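Local coordinates for protein argonaute 5 (Arabidopsis thaliana, PDB 4G0O), which binds small RNAs, its MID domain probably recognising the 5' nucleotide by which they are sorted for gene regulation, at residues D2-N7 / G133-L139; G8-W14 / G43-Q49; I103-C107 / K127-K131. All coordinates share one frame; numbering follows the deposited sequence.

Contact 1 (D2-N7 / G133-L139); sequences DKKMVN and GGRNTVL
R135 O is approached by two consecutive amides just past strand 3-5, V6 N at the corner and N7 N after it. The bond from N7 N is the straighter of the two, 3.2 Å long with an angle of 172° at its hydrogen. V6 N lies nearer, at 2.8 Å from R135 O, but its N-H is bent to 124°, so this arm is weak. In return R135 N donates to N7 O over 3.0 Å, and the same N7 O also receives N129 ND2. Two residues facing one, with the register slipping by a residue between M5 and N7, define a classic beta bulge in a two-stranded antiparallel sheet that pairs the two ends of the chain. Away from the bulge the pairing is regular: T137 N reaches K4 O at 2.8 Å, K4 N reaches T137 O at 3.0 Å, and L139 N closes the row on D2 O at 2.8 Å. Side chains alternate between the faces of the sheet. On the side of M5 and N136, both side chains run alongside each other, and M5 CG touches N136 OD1 at 3.3 Å; that oxygen is held by N129 ND2, while N136 ND2 donates to L126 O of helix 118-131. On the other side, a bend at chi3 (-60°) turns the R135 guanidinium back across the strands, where V6 CG1 covers one of its faces off-centre, 3.8 Å from NH1, and N7 CB meets NH2 obliquely. The second V6 methyl, CG2, packs on T137 CB and CG2. Farther along, the K4 and L139 side chains cross at about a right angle, K4 CG resting on L139 CD1.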
loop_
_atom_site.group_PDB
_atom_site.type_symbol
_atom_site.label_atom_id
_atom_site.label_comp_id
_atom_site.label_asym_id
_atom_site.label_seq_id
_atom_site.Cartn_x
_atom_site.Cartn_y
_atom_site.Cartn_z
ATOM N N ASP A 2 -19.472 -7.925 8.040
ATOM C CA ASP A 2 -20.154 -6.873 8.787
ATOM C C ASP A 2 -19.302 -5.616 8.995
ATOM O O ASP A 2 -19.791 -4.596 9.484
ATOM C CB ASP A 2 -20.610 -7.418 10.128
ATOM C CG ASP A 2 -21.434 -8.686 9.983
ATOM O OD1 ASP A 2 -22.036 -8.881 8.901
ATOM O OD2 ASP A 2 -21.471 -9.481 10.949
ATOM N N LYS A 3 -18.028 -5.694 8.629
ATOM C CA LYS A 3 -17.154 -4.538 8.717
ATOM C C LYS A 3 -17.319 -3.672 7.471
ATOM O O LYS A 3 -17.131 -4.138 6.348
ATOM C CB LYS A 3 -15.711 -4.983 8.869
ATOM C CG LYS A 3 -15.421 -5.717 10.161
ATOM C CD LYS A 3 -13.935 -6.035 10.240
ATOM C CE LYS A 3 -13.678 -7.306 11.020
ATOM N NZ LYS A 3 -12.253 -7.736 10.855
ATOM N N LYS A 4 -17.676 -2.408 7.667
ATOM C CA LYS A 4 -17.976 -1.523 6.542
ATOM C C LYS A 4 -17.238 -0.185 6.669
ATOM O O LYS A 4 -16.760 0.176 7.743
ATOM C CB LYS A 4 -19.491 -1.277 6.458
ATOM C CG LYS A 4 -20.342 -2.544 6.310
ATOM C CD LYS A 4 -20.247 -3.125 4.907
ATOM C CE LYS A 4 -21.347 -4.145 4.657
ATOM N NZ LYS A 4 -21.273 -5.259 5.636
ATOM N N MET A 5 -17.142 0.541 5.561
ATOM C CA MET A 5 -16.664 1.908 5.599
ATOM C C MET A 5 -17.881 2.831 5.761
ATOM O O MET A 5 -18.761 2.855 4.911
ATOM C CB MET A 5 -15.908 2.240 4.310
ATOM C CG MET A 5 -14.647 1.400 4.113
ATOM S SD MET A 5 -13.780 1.749 2.581
ATOM C CE MET A 5 -12.457 0.537 2.581
ATOM N N VAL A 6 -17.947 3.567 6.862
ATOM C CA VAL A 6 -19.003 4.560 7.027
ATOM C C VAL A 6 -18.766 5.622 5.982
ATOM O O VAL A 6 -19.678 6.051 5.276
ATOM C CB VAL A 6 -18.924 5.244 8.397
ATOM C CG1 VAL A 6 -20.052 6.249 8.544
ATOM C CG2 VAL A 6 -18.970 4.213 9.508
ATOM N N ASN A 7 -17.503 6.012 5.870
ATOM C CA ASN A 7 -17.095 7.063 4.961
ATOM C C ASN A 7 -15.783 6.683 4.258
ATOM O O ASN A 7 -14.750 6.508 4.903
ATOM C CB ASN A 7 -16.979 8.366 5.756
ATOM C CG ASN A 7 -16.110 9.386 5.086
ATOM O OD1 ASN A 7 -15.077 9.798 5.638
ATOM N ND2 ASN A 7 -16.517 9.821 3.889
ATOM N N GLY A 133 -7.831 8.608 6.166
ATOM C CA GLY A 133 -8.784 9.579 6.665
ATOM C C GLY A 133 -10.241 9.176 6.621
ATOM O O GLY A 133 -11.100 9.972 6.977
ATOM N N GLY A 134 -10.526 7.949 6.190
ATOM C CA GLY A 134 -11.881 7.445 6.175
ATOM C C GLY A 134 -12.340 6.991 7.546
ATOM O O GLY A 134 -11.577 7.066 8.516
ATOM N N ARG A 135 -13.583 6.508 7.622
ATOM C CA ARG A 135 -14.170 5.965 8.845
ATOM C C ARG A 135 -14.706 4.564 8.587
ATOM O O ARG A 135 -15.397 4.326 7.578
ATOM C CB ARG A 135 -15.364 6.817 9.285
ATOM C CG ARG A 135 -15.106 7.855 10.367
ATOM C CD ARG A 135 -16.401 8.634 10.612
ATOM N NE ARG A 135 -16.842 9.318 9.394
ATOM C CZ ARG A 135 -18.081 9.754 9.161
ATOM N NH1 ARG A 135 -19.047 9.580 10.062
ATOM N NH2 ARG A 135 -18.351 10.365 8.010
ATOM N N ASN A 136 -14.432 3.655 9.516
ATOM C CA ASN A 136 -14.958 2.298 9.444
ATOM C C ASN A 136 -15.901 2.001 10.614
ATOM O O ASN A 136 -15.855 2.680 11.639
ATOM C CB ASN A 136 -13.809 1.278 9.435
ATOM C CG ASN A 136 -12.922 1.392 8.203
ATOM O OD1 ASN A 136 -13.350 1.873 7.157
ATOM N ND2 ASN A 136 -11.676 0.934 8.325
ATOM N N THR A 137 -16.744 0.981 10.470
ATOM C CA THR A 137 -17.564 0.512 11.589
ATOM C C THR A 137 -17.821 -0.993 11.469
ATOM O O THR A 137 -17.370 -1.631 10.510
ATOM C CB THR A 137 -18.926 1.265 11.668
ATOM O OG1 THR A 137 -19.540 1.045 12.946
ATOM C CG2 THR A 137 -19.869 0.783 10.574
ATOM N N VAL A 138 -18.532 -1.546 12.455
ATOM C CA VAL A 138 -19.003 -2.924 12.416
ATOM C C VAL A 138 -20.515 -2.911 12.587
ATOM O O VAL A 138 -21.029 -2.336 13.553
ATOM C CB VAL A 138 -18.391 -3.800 13.539
ATOM C CG1 VAL A 138 -18.998 -5.195 13.503
ATOM C CG2 VAL A 138 -16.901 -3.907 13.375
ATOM N N LEU A 139 -21.228 -3.520 11.643
ATOM C CA LEU A 139 -22.684 -3.498 11.690
ATOM C C LEU A 139 -23.228 -4.606 12.600
ATOM O O LEU A 139 -24.134 -4.369 13.402
ATOM C CB LEU A 139 -23.288 -3.589 10.282
ATOM C CG LEU A 139 -23.015 -2.442 9.302
ATOM C CD1 LEU A 139 -23.781 -2.668 8.006
ATOM C CD2 LEU A 139 -23.419 -1.120 9.904
ATOM O OXT LEU A 139 -22.778 -5.754 12.562
#

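Contact 2 (G8-W14 / G43-Q49); sequences GAKVTSW and GMEFKPQ
The F46 ring is met by V11 on one face and by W14 at an edge. V11 CB sits over the ring centre, 3.7 Å from the centroid, a CH-pi contact with CG2 also over that face and CG1 out by the rim at CE1. The W14 pair is T-shaped: an edge of F46 points at the indole face, with the planes at 72° and 5.2 Å between the F46 centroid and that of the five-membered indole ring. The indole is fixed in turn by a bond close to its own plane, NE1 to K47 O, 2.7 Å long with an angle of 160°. Its first torsion (chi1 70°) sets CG between backbone N and carbonyl carbon, which swings the ring across to the partner chain.

Behind these side chains lies a short parallel pairing. E45 N donates to A9 O at 3.1 Å, V11 N to E45 O at 2.8 Å, and K47 N to V11 O at 2.9 Å. Past the last of these the chains diverge, and a water bridges them, donating to T12 O and Q49 O and accepting from W14 N. On the face away from F46, K10 and E45 run alongside, yet K10 NZ stays 4.5 Å from E45 OE2, beyond a salt bridge.

At the other end, G43 closes helix 27-42 in a Schellman motif. That helix joins the two strands into a beta-alpha-beta unit, and its I36 and C39 pack against F46; W14 also meets the ring of F54, just before strand 55-56, and I80 of strand 78-82, while M44 reaches I128 and N129 of helix 118-131.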
loop_
_atom_site.group_PDB
_atom_site.type_symbol
_atom_site.label_atom_id
_atom_site.label_comp_id
_atom_site.label_asym_id
_atom_site.label_seq_id
_atom_site.Cartn_x
_atom_site.Cartn_y
_atom_site.Cartn_z
ATOM N N GLY A 8 -15.834 6.525 2.939
ATOM C CA GLY A 8 -14.689 6.043 2.189
ATOM C C GLY A 8 -13.785 7.193 1.802
ATOM O O GLY A 8 -14.225 8.114 1.120
ATOM N N ALA A 9 -12.528 7.164 2.243
ATOM C CA ALA A 9 -11.609 8.265 1.925
ATOM C C ALA A 9 -11.416 8.389 0.416
ATOM O O ALA A 9 -11.728 7.466 -0.334
ATOM C CB ALA A 9 -10.261 8.081 2.629
ATOM N N LYS A 10 -10.915 9.531 -0.038
ATOM C CA LYS A 10 -10.591 9.671 -1.455
ATOM C C LYS A 10 -9.085 9.821 -1.664
ATOM O O LYS A 10 -8.468 10.750 -1.150
ATOM C CB LYS A 10 -11.356 10.833 -2.091
ATOM C CG LYS A 10 -10.995 11.070 -3.562
ATOM C CD LYS A 10 -11.625 12.369 -4.067
ATOM C CE LYS A 10 -11.281 12.661 -5.528
ATOM N NZ LYS A 10 -11.784 14.019 -5.924
ATOM N N VAL A 11 -8.508 8.903 -2.436
ATOM C CA VAL A 11 -7.071 8.896 -2.693
ATOM C C VAL A 11 -6.767 9.310 -4.131
ATOM O O VAL A 11 -7.206 8.652 -5.073
ATOM C CB VAL A 11 -6.455 7.492 -2.440
ATOM C CG1 VAL A 11 -4.962 7.517 -2.633
ATOM C CG2 VAL A 11 -6.766 7.031 -1.055
ATOM N N THR A 12 -5.999 10.387 -4.279
ATOM C CA THR A 12 -5.584 10.912 -5.584
ATOM C C THR A 12 -4.088 10.679 -5.868
ATOM O O THR A 12 -3.665 10.580 -7.023
ATOM C CB THR A 12 -5.852 12.432 -5.678
ATOM O OG1 THR A 12 -7.175 12.721 -5.200
ATOM C CG2 THR A 12 -5.728 12.912 -7.117
ATOM N N SER A 13 -3.292 10.608 -4.807
ATOM C CA SER A 13 -1.855 10.412 -4.937
ATOM C C SER A 13 -1.401 9.138 -4.213
ATOM O O SER A 13 -1.423 9.064 -2.990
ATOM C CB SER A 13 -1.120 11.636 -4.378
ATOM O OG SER A 13 0.247 11.626 -4.743
ATOM N N TRP A 14 -1.010 8.128 -4.975
ATOM C CA TRP A 14 -0.607 6.850 -4.397
ATOM C C TRP A 14 0.368 6.167 -5.352
ATOM O O TRP A 14 0.415 6.497 -6.533
ATOM C CB TRP A 14 -1.829 5.944 -4.139
ATOM C CG TRP A 14 -2.447 5.446 -5.415
ATOM C CD1 TRP A 14 -3.427 6.052 -6.145
ATOM C CD2 TRP A 14 -2.091 4.254 -6.140
ATOM N NE1 TRP A 14 -3.707 5.310 -7.274
ATOM C CE2 TRP A 14 -2.898 4.207 -7.291
ATOM C CE3 TRP A 14 -1.170 3.228 -5.918
ATOM C CZ2 TRP A 14 -2.805 3.181 -8.214
ATOM C CZ3 TRP A 14 -1.087 2.214 -6.835
ATOM C CH2 TRP A 14 -1.899 2.194 -7.968
ATOM N N GLY A 43 -16.359 1.609 -0.726
ATOM C CA GLY A 43 -16.783 2.989 -0.550
ATOM C C GLY A 43 -15.732 4.055 -0.789
ATOM O O GLY A 43 -16.048 5.248 -0.777
ATOM N N MET A 44 -14.485 3.647 -1.002
ATOM C CA MET A 44 -13.415 4.617 -1.258
ATOM C C MET A 44 -13.459 5.084 -2.695
ATOM O O MET A 44 -14.148 4.483 -3.531
ATOM C CB MET A 44 -12.037 4.021 -0.974
ATOM C CG MET A 44 -11.806 3.679 0.481
ATOM S SD MET A 44 -10.089 3.242 0.771
ATOM C CE MET A 44 -9.346 4.884 0.852
ATOM N N GLU A 45 -12.741 6.170 -2.966
ATOM C CA GLU A 45 -12.500 6.610 -4.333
ATOM C C GLU A 45 -10.991 6.683 -4.571
ATOM O O GLU A 45 -10.255 7.235 -3.760
ATOM C CB GLU A 45 -13.150 7.964 -4.601
ATOM C CG GLU A 45 -13.356 8.221 -6.083
ATOM C CD GLU A 45 -13.709 9.661 -6.405
ATOM O OE1 GLU A 45 -14.370 10.330 -5.568
ATOM O OE2 GLU A 45 -13.307 10.115 -7.508
ATOM N N PHE A 46 -10.529 6.093 -5.668
ATOM C CA PHE A 46 -9.108 6.051 -5.972
ATOM C C PHE A 46 -8.880 6.512 -7.391
ATOM O O PHE A 46 -9.583 6.070 -8.294
ATOM C CB PHE A 46 -8.603 4.613 -5.890
ATOM C CG PHE A 46 -7.788 4.307 -4.669
ATOM C CD1 PHE A 46 -6.400 4.381 -4.709
ATOM C CD2 PHE A 46 -8.402 3.902 -3.496
ATOM C CE1 PHE A 46 -5.655 4.080 -3.604
ATOM C CE2 PHE A 46 -7.649 3.607 -2.375
ATOM C CZ PHE A 46 -6.276 3.691 -2.432
ATOM N N LYS A 47 -7.887 7.379 -7.590
ATOM C CA LYS A 47 -7.393 7.641 -8.928
ATOM C C LYS A 47 -6.733 6.363 -9.415
ATOM O O LYS A 47 -5.913 5.793 -8.707
ATOM C CB LYS A 47 -6.378 8.772 -8.900
ATOM C CG LYS A 47 -6.051 9.367 -10.249
ATOM C CD LYS A 47 -5.247 10.652 -10.051
ATOM C CE LYS A 47 -4.818 11.274 -11.376
ATOM N NZ LYS A 47 -3.786 10.450 -12.049
ATOM N N PRO A 48 -7.105 5.891 -10.614
ATOM C CA PRO A 48 -6.580 4.608 -11.109
ATOM C C PRO A 48 -5.104 4.621 -11.496
ATOM O O PRO A 48 -4.490 3.565 -11.562
ATOM C CB PRO A 48 -7.454 4.299 -12.336
ATOM C CG PRO A 48 -8.124 5.571 -12.684
ATOM C CD PRO A 48 -8.201 6.414 -11.446
ATOM N N GLN A 49 -4.547 5.800 -11.732
ATOM C CA GLN A 49 -3.151 5.919 -12.120
ATOM C C GLN A 49 -2.343 6.321 -10.888
ATOM O O GLN A 49 -2.741 7.213 -10.141
ATOM C CB GLN A 49 -2.985 6.950 -13.247
ATOM C CG GLN A 49 -3.793 6.647 -14.532
ATOM C CD GLN A 49 -5.019 7.551 -14.730
ATOM O OE1 GLN A 49 -4.998 8.347 -15.795
ATOM N NE2 GLN A 49 -5.974 7.520 -13.950
HETATM O O HOH W 1 -2.043 8.824 -7.919
#

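Contact 3 (I103-C107 / K127-K131); sequences IVSQC and KINVK. With SO4 (sulfate ion), chain C.
The Q106 side-chain amide has the sulfate and K131 to one side of its plane and K127 to the other. Sulfate O3 stands off its outer end, tilted out of the plane, and takes a weak bond from Q106 NE2 at 3.0 Å. The K131 side chain crosses the glutamine at about a right angle on that same side, with CE 3.3 Å from Q106 OE1. K127 CB approaches this oxygen from the opposite side of the plane, 3.7 Å away. A bend at chi2 (62°) folds the amide toward the anion, leaving Q106 CG against I128 CG1 at 3.8 Å.

The K131 ammonium joins strand, helix and anion. NZ donates to S105 O at 2.9 Å, lying in the carbonyl plane, and to sulfate O3 at 2.8 Å, with a weaker arm to O2 at 3.2 Å. Nearer the helix backbone, V104 CG1 packs on K131 CB at 3.8 Å. K94 of helix 90-101, bonded to S105 OG, brings a second positive charge close to K131 NZ, as suits a site for an anion. The sulfate probably comes from the crystallisation liquor. Y90, which touches C107, with K94, Q106 and K131 matches the Tyr-Lys-Gln-Lys set with which Argonaute MID domains hold the 5' phosphate of a guide RNA, so the sulfate probably marks that site.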
loop_
_atom_site.group_PDB
_atom_site.type_symbol
_atom_site.label_atom_id
_atom_site.label_comp_id
_atom_site.label_asym_id
_atom_site.label_seq_id
_atom_site.Cartn_x
_atom_site.Cartn_y
_atom_site.Cartn_z
ATOM N N ILE A 103 5.085 9.786 5.413
ATOM C CA ILE A 103 4.302 9.159 4.362
ATOM C C ILE A 103 3.410 8.049 4.907
ATOM O O ILE A 103 3.865 7.143 5.635
ATOM C CB ILE A 103 5.186 8.675 3.201
ATOM C CG1 ILE A 103 4.442 7.678 2.335
ATOM C CG2 ILE A 103 6.439 8.028 3.696
ATOM C CD1 ILE A 103 5.262 7.317 1.150
ATOM N N VAL A 104 2.128 8.155 4.581
ATOM C CA VAL A 104 1.165 7.157 4.992
ATOM C C VAL A 104 1.429 5.907 4.177
ATOM O O VAL A 104 1.346 5.927 2.950
ATOM C CB VAL A 104 -0.284 7.652 4.772
ATOM C CG1 VAL A 104 -1.261 6.494 4.899
ATOM C CG2 VAL A 104 -0.627 8.782 5.769
ATOM N N SER A 105 1.767 4.820 4.853
ATOM C CA SER A 105 2.072 3.586 4.147
ATOM C C SER A 105 1.194 2.407 4.573
ATOM O O SER A 105 0.718 2.339 5.705
ATOM C CB SER A 105 3.553 3.227 4.316
ATOM O OG SER A 105 3.851 2.959 5.674
ATOM N N GLN A 106 1.001 1.479 3.653
ATOM C CA GLN A 106 0.398 0.189 3.976
ATOM C C GLN A 106 1.363 -0.929 3.564
ATOM O O GLN A 106 1.683 -1.088 2.376
ATOM C CB GLN A 106 -0.936 0.015 3.257
ATOM C CG GLN A 106 -1.564 -1.356 3.483
ATOM C CD GLN A 106 -1.888 -1.603 4.947
ATOM O OE1 GLN A 106 -2.465 -0.752 5.614
ATOM N NE2 GLN A 106 -1.498 -2.763 5.452
ATOM N N CYS A 107 1.833 -1.684 4.553
ATOM C CA CYS A 107 2.803 -2.736 4.312
ATOM C C CYS A 107 2.135 -4.116 4.177
ATOM O O CYS A 107 1.252 -4.485 4.963
ATOM C CB CYS A 107 3.868 -2.731 5.410
ATOM S SG CYS A 107 4.868 -1.213 5.504
ATOM N N LYS A 127 -8.128 -1.195 6.429
ATOM C CA LYS A 127 -6.940 -0.608 7.049
ATOM C C LYS A 127 -6.515 0.633 6.280
ATOM O O LYS A 127 -6.219 1.655 6.872
ATOM C CB LYS A 127 -5.789 -1.615 7.095
ATOM C CG LYS A 127 -6.061 -2.866 7.943
ATOM C CD LYS A 127 -4.989 -3.914 7.671
ATOM C CE LYS A 127 -5.128 -5.139 8.567
ATOM N NZ LYS A 127 -4.062 -6.154 8.261
ATOM N N ILE A 128 -6.506 0.539 4.952
ATOM C CA ILE A 128 -6.171 1.687 4.111
ATOM C C ILE A 128 -7.162 2.847 4.255
ATOM O O ILE A 128 -6.757 3.996 4.239
ATOM C CB ILE A 128 -6.019 1.266 2.622
ATOM C CG1 ILE A 128 -4.667 0.582 2.392
ATOM C CG2 ILE A 128 -6.142 2.459 1.690
ATOM C CD1 ILE A 128 -4.608 -0.165 1.082
ATOM N N ASN A 129 -8.453 2.551 4.403
ATOM C CA ASN A 129 -9.464 3.611 4.556
ATOM C C ASN A 129 -9.243 4.479 5.788
ATOM O O ASN A 129 -9.307 5.694 5.704
ATOM C CB ASN A 129 -10.889 3.040 4.588
ATOM C CG ASN A 129 -11.957 4.131 4.582
ATOM O OD1 ASN A 129 -11.882 5.074 3.806
ATOM N ND2 ASN A 129 -12.945 4.008 5.464
ATOM N N VAL A 130 -8.975 3.866 6.931
ATOM C CA VAL A 130 -8.676 4.647 8.125
ATOM C C VAL A 130 -7.350 5.432 8.041
ATOM O O VAL A 130 -7.305 6.592 8.441
ATOM C CB VAL A 130 -8.714 3.790 9.375
ATOM C CG1 VAL A 130 -8.341 2.398 9.024
ATOM C CG2 VAL A 130 -7.781 4.349 10.453
ATOM N N LYS A 131 -6.297 4.812 7.502
ATOM C CA LYS A 131 -5.004 5.473 7.339
ATOM C C LYS A 131 -5.080 6.712 6.459
ATOM O O LYS A 131 -4.255 7.619 6.584
ATOM C CB LYS A 131 -3.969 4.507 6.740
ATOM C CG LYS A 131 -3.425 3.520 7.734
ATOM C CD LYS A 131 -2.468 2.546 7.095
ATOM C CE LYS A 131 -2.118 1.458 8.081
ATOM N NZ LYS A 131 -0.703 1.083 7.957
HETATM S S SO4 C . -0.120 -2.204 8.844
HETATM O O1 SO4 C . -0.043 -3.647 8.589
HETATM O O2 SO4 C . 1.103 -1.560 8.293
HETATM O O3 SO4 C . -1.352 -1.655 8.252
HETATM O O4 SO4 C . -0.214 -1.963 10.292
#

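In the fold
From the N terminus, the chain enters at once into contact 1, whose other half is the C-terminal strand, so this contact closes nearly the whole polypeptide and encloses the other two. Contact 2 follows directly and closes a short loop, the beta-alpha-beta unit through helix 27-42. Only later does contact 3 close its own loop, from strand 105-108 back to helix 118-131; contacts 2 and 3 are thus in series and do not cross. Both reach the parallel sheet, whereas contact 1 is a separate two-stranded sheet beside it. N129, on the helix of contact 3, reaches both other contacts, its OD1 taking A9 N and its backbone O probably taking G134 N.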